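Local coordinates for catabolite control protein A (Lactococcus lactis, PDB 2O20) that probably acts as a global transcriptional regulator of carbon catabolite repression and activation, binding DNA as a member of the LacI family, at residues Lys182-Met187 and Thr241-Ser246. The protein carries 1 engineered substitution. Sequence-based numbering, arbitrary orientation.
Sequences KIAYIM and TSAVVS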
ATOM      1  N   LYS D 182     -30.381   7.408 -10.100  1.00 22.30           N
ATOM      2  CA  LYS D 182     -30.103   7.405  -8.662  1.00 21.20           C
ATOM      3  C   LYS D 182     -28.620   7.133  -8.439  1.00 20.29           C
ATOM      4  O   LYS D 182     -28.166   5.993  -8.552  1.00 19.89           O
ATOM      5  CB  LYS D 182     -30.987   6.391  -7.946  1.00 21.57           C
ATOM      6  CG  LYS D 182     -32.465   6.779  -7.931  1.00 22.99           C
ATOM      7  CD  LYS D 182     -33.220   5.948  -6.935  1.00 26.62           C
ATOM      8  CE  LYS D 182     -34.546   6.516  -6.540  1.00 29.97           C
ATOM      9  NZ  LYS D 182     -35.235   5.521  -5.634  1.00 33.03           N
ATOM     10  N   ILE D 183     -27.875   8.220  -8.205  1.00 19.34           N
ATOM     11  CA  ILE D 183     -26.406   8.198  -8.131  1.00 19.30           C
ATOM     12  C   ILE D 183     -26.006   8.616  -6.709  1.00 19.43           C
ATOM     13  O   ILE D 183     -26.289   9.728  -6.267  1.00 20.78           O
ATOM     14  CB  ILE D 183     -25.758   9.164  -9.170  1.00 18.44           C
ATOM     15  CG1 ILE D 183     -26.235   8.842 -10.602  1.00 18.86           C
ATOM     16  CG2 ILE D 183     -24.272   9.131  -9.058  1.00 16.66           C
ATOM     17  CD1 ILE D 183     -26.096   9.988 -11.604  1.00 19.78           C
ATOM     18  N   ALA D 184     -25.333   7.721  -6.010  1.00 19.37           N
ATOM     19  CA  ALA D 184     -24.774   8.024  -4.696  1.00 19.10           C
ATOM     20  C   ALA D 184     -23.413   8.728  -4.813  1.00 18.52           C
ATOM     21  O   ALA D 184     -22.665   8.498  -5.751  1.00 17.77           O
ATOM     22  CB  ALA D 184     -24.627   6.805  -3.921  1.00 19.07           C
ATOM     23  N   TYR D 185     -23.135   9.594  -3.848  1.00 19.18           N
ATOM     24  CA  TYR D 185     -21.794  10.124  -3.613  1.00 20.70           C
ATOM     25  C   TYR D 185     -21.323   9.693  -2.212  1.00 20.73           C
ATOM     26  O   TYR D 185     -21.968   9.965  -1.180  1.00 20.90           O
ATOM     27  CB  TYR D 185     -21.729  11.664  -3.736  1.00 22.11           C
ATOM     28  CG  TYR D 185     -20.348  12.091  -4.189  1.00 24.09           C
ATOM     29  CD1 TYR D 185     -20.130  12.520  -5.493  1.00 24.71           C
ATOM     30  CD2 TYR D 185     -19.240  11.969  -3.347  1.00 23.62           C
ATOM     31  CE1 TYR D 185     -18.867  12.844  -5.927  1.00 25.02           C
ATOM     32  CE2 TYR D 185     -17.956  12.308  -3.781  1.00 26.26           C
ATOM     33  CZ  TYR D 185     -17.790  12.729  -5.080  1.00 26.40           C
ATOM     34  OH  TYR D 185     -16.549  13.074  -5.558  1.00 30.19           O
ATOM     35  N   ILE D 186     -20.193   8.997  -2.175  1.00 20.61           N
ATOM     36  CA  ILE D 186     -19.619   8.516  -0.911  1.00 20.64           C
ATOM     37  C   ILE D 186     -18.328   9.345  -0.632  1.00 21.10           C
ATOM     38  O   ILE D 186     -17.411   9.382  -1.460  1.00 20.90           O
ATOM     39  CB  ILE D 186     -19.328   6.983  -0.941  1.00 20.61           C
ATOM     40  CG1 ILE D 186     -20.623   6.181  -1.141  1.00 22.54           C
ATOM     41  CG2 ILE D 186     -18.684   6.545   0.352  1.00 20.63           C
ATOM     42  CD1 ILE D 186     -20.429   4.807  -1.677  1.00 23.39           C
ATOM     43  N   MET D 187     -18.278  10.006   0.519  1.00 21.55           N
ATOM     44  CA  MET D 187     -17.175  10.910   0.854  1.00 23.62           C
ATOM     45  C   MET D 187     -16.757  10.788   2.309  1.00 23.50           C
ATOM     46  O   MET D 187     -17.371  10.033   3.077  1.00 22.88           O
ATOM     47  CB  MET D 187     -17.592  12.371   0.586  1.00 23.58           C
ATOM     48  CG  MET D 187     -18.841  12.834   1.378  1.00 25.12           C
ATOM     49  SD  MET D 187     -19.098  14.623   1.191  1.00 28.70           S
ATOM     50  CE  MET D 187     -19.120  14.763  -0.571  1.00 28.74           C
ATOM     51  N   THR D 241     -28.168   3.033  -8.205  1.00 17.55           N
ATOM     52  CA  THR D 241     -27.652   2.120  -9.235  1.00 18.02           C
ATOM     53  C   THR D 241     -26.212   2.405  -9.623  1.00 18.18           C
ATOM     54  O   THR D 241     -25.675   1.728 -10.496  1.00 18.63           O
ATOM     55  CB  THR D 241     -28.504   2.146 -10.518  1.00 18.58           C
ATOM     56  OG1 THR D 241     -28.514   3.492 -11.054  1.00 18.22           O
ATOM     57  CG2 THR D 241     -29.934   1.638 -10.222  1.00 20.21           C
ATOM     58  N   SER D 242     -25.598   3.389  -8.974  1.00 17.96           N
ATOM     59  CA  SER D 242     -24.212   3.730  -9.203  1.00 18.35           C
ATOM     60  C   SER D 242     -23.716   4.613  -8.066  1.00 17.78           C
ATOM     61  O   SER D 242     -24.510   5.121  -7.261  1.00 17.37           O
ATOM     62  CB  SER D 242     -24.052   4.428 -10.537  1.00 18.28           C
ATOM     63  OG  SER D 242     -24.827   5.627 -10.576  1.00 18.54           O
ATOM     64  N   ALA D 243     -22.401   4.791  -8.005  1.00 17.62           N
ATOM     65  CA  ALA D 243     -21.780   5.643  -7.023  1.00 17.45           C
ATOM     66  C   ALA D 243     -20.463   6.240  -7.513  1.00 17.55           C
ATOM     67  O   ALA D 243     -19.674   5.554  -8.177  1.00 18.91           O
ATOM     68  CB  ALA D 243     -21.528   4.848  -5.776  1.00 16.06           C
ATOM     69  N   VAL D 244     -20.237   7.487  -7.117  1.00 18.50           N
ATOM     70  CA  VAL D 244     -18.924   8.169  -7.177  1.00 18.94           C
ATOM     71  C   VAL D 244     -18.372   8.143  -5.755  1.00 19.13           C
ATOM     72  O   VAL D 244     -19.088   8.455  -4.795  1.00 18.57           O
ATOM     73  CB  VAL D 244     -19.040   9.618  -7.626  1.00 18.83           C
ATOM     74  CG1 VAL D 244     -17.619  10.249  -7.796  1.00 20.39           C
ATOM     75  CG2 VAL D 244     -19.893   9.700  -8.898  1.00 20.09           C
ATOM     76  N   VAL D 245     -17.119   7.702  -5.627  1.00 19.39           N
ATOM     77  CA  VAL D 245     -16.509   7.452  -4.338  1.00 19.53           C
ATOM     78  C   VAL D 245     -15.165   8.207  -4.239  1.00 20.47           C
ATOM     79  O   VAL D 245     -14.318   8.131  -5.148  1.00 20.51           O
ATOM     80  CB  VAL D 245     -16.304   5.932  -4.120  1.00 19.91           C
ATOM     81  CG1 VAL D 245     -15.839   5.709  -2.691  1.00 18.79           C
ATOM     82  CG2 VAL D 245     -17.611   5.126  -4.449  1.00 20.93           C
ATOM     83  N   SER D 246     -14.997   9.013  -3.203  1.00 20.24           N
ATOM     84  CA  SER D 246     -13.831   9.867  -3.180  1.00 20.71           C
ATOM     85  C   SER D 246     -12.517   9.125  -2.856  1.00 20.36           C
ATOM     86  O   SER D 246     -11.473   9.535  -3.344  1.00 20.48           O
ATOM     87  CB  SER D 246     -14.024  11.045  -2.226  1.00 21.55           C
ATOM     88  OG  SER D 246     -14.133  10.573  -0.924  1.00 21.34           O
TER
HETATM   89  O   HOH W   1     -30.736   4.933 -11.666  1.00 22.74           O
HETATM   90  O   HOH W   2     -14.949   7.824   0.259  1.00 17.52           O
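A184 N bonds to S242 O, V244 N to A184 O and I186 N to V244 O, a ladder between strands whose N-to-C directions differ by 24° and are therefore parallel. The I186 N to V244 O bond, 2.9 Å, is nearly straight, with 171° at the hydrogen. T241 N to K182 O and S246 N to I186 O, both 3.0 Å, continue the ladder at either end of the paired segments. V244 O is also approached by Y185 CA at 3.4 Å in a CA-H...O contact. At the K182 end a water accepts from K182 N and donates to T241 OG1, a hydroxyl also bonded to N180.

Among side chains, Y185 and V244 make the tightest apolar contact, Y185 CE1 to V244 CG1 at 3.4 Å. The tyrosine CG stands anti to the backbone N (chi1 -151°); one face of the ring lies toward V244 O, 3.8 Å above its plane and offset toward the rim, and Y202 meets the ring edge-to-face. An alanine at Y185 would probably leave V244 CG1 without this neighbour and open a gap beside helix 164-177. On the same face S242 OG, buried without a polar partner in the model, lies 3.5 Å from I183 CG1. On the other, I186 and V245 lie side by side, I186 CD1 4.0 Å from V245 CG2; I186 packs on helices 225-237 and 248-260, V245 on the latter.

Helices thus cover both faces of these central strands, joined through helix 193-208, edge strand 218-219 and helix 225-237: the parallel alpha/beta core of one subdomain of the periplasmic-binding-protein fold in LacI-family regulators.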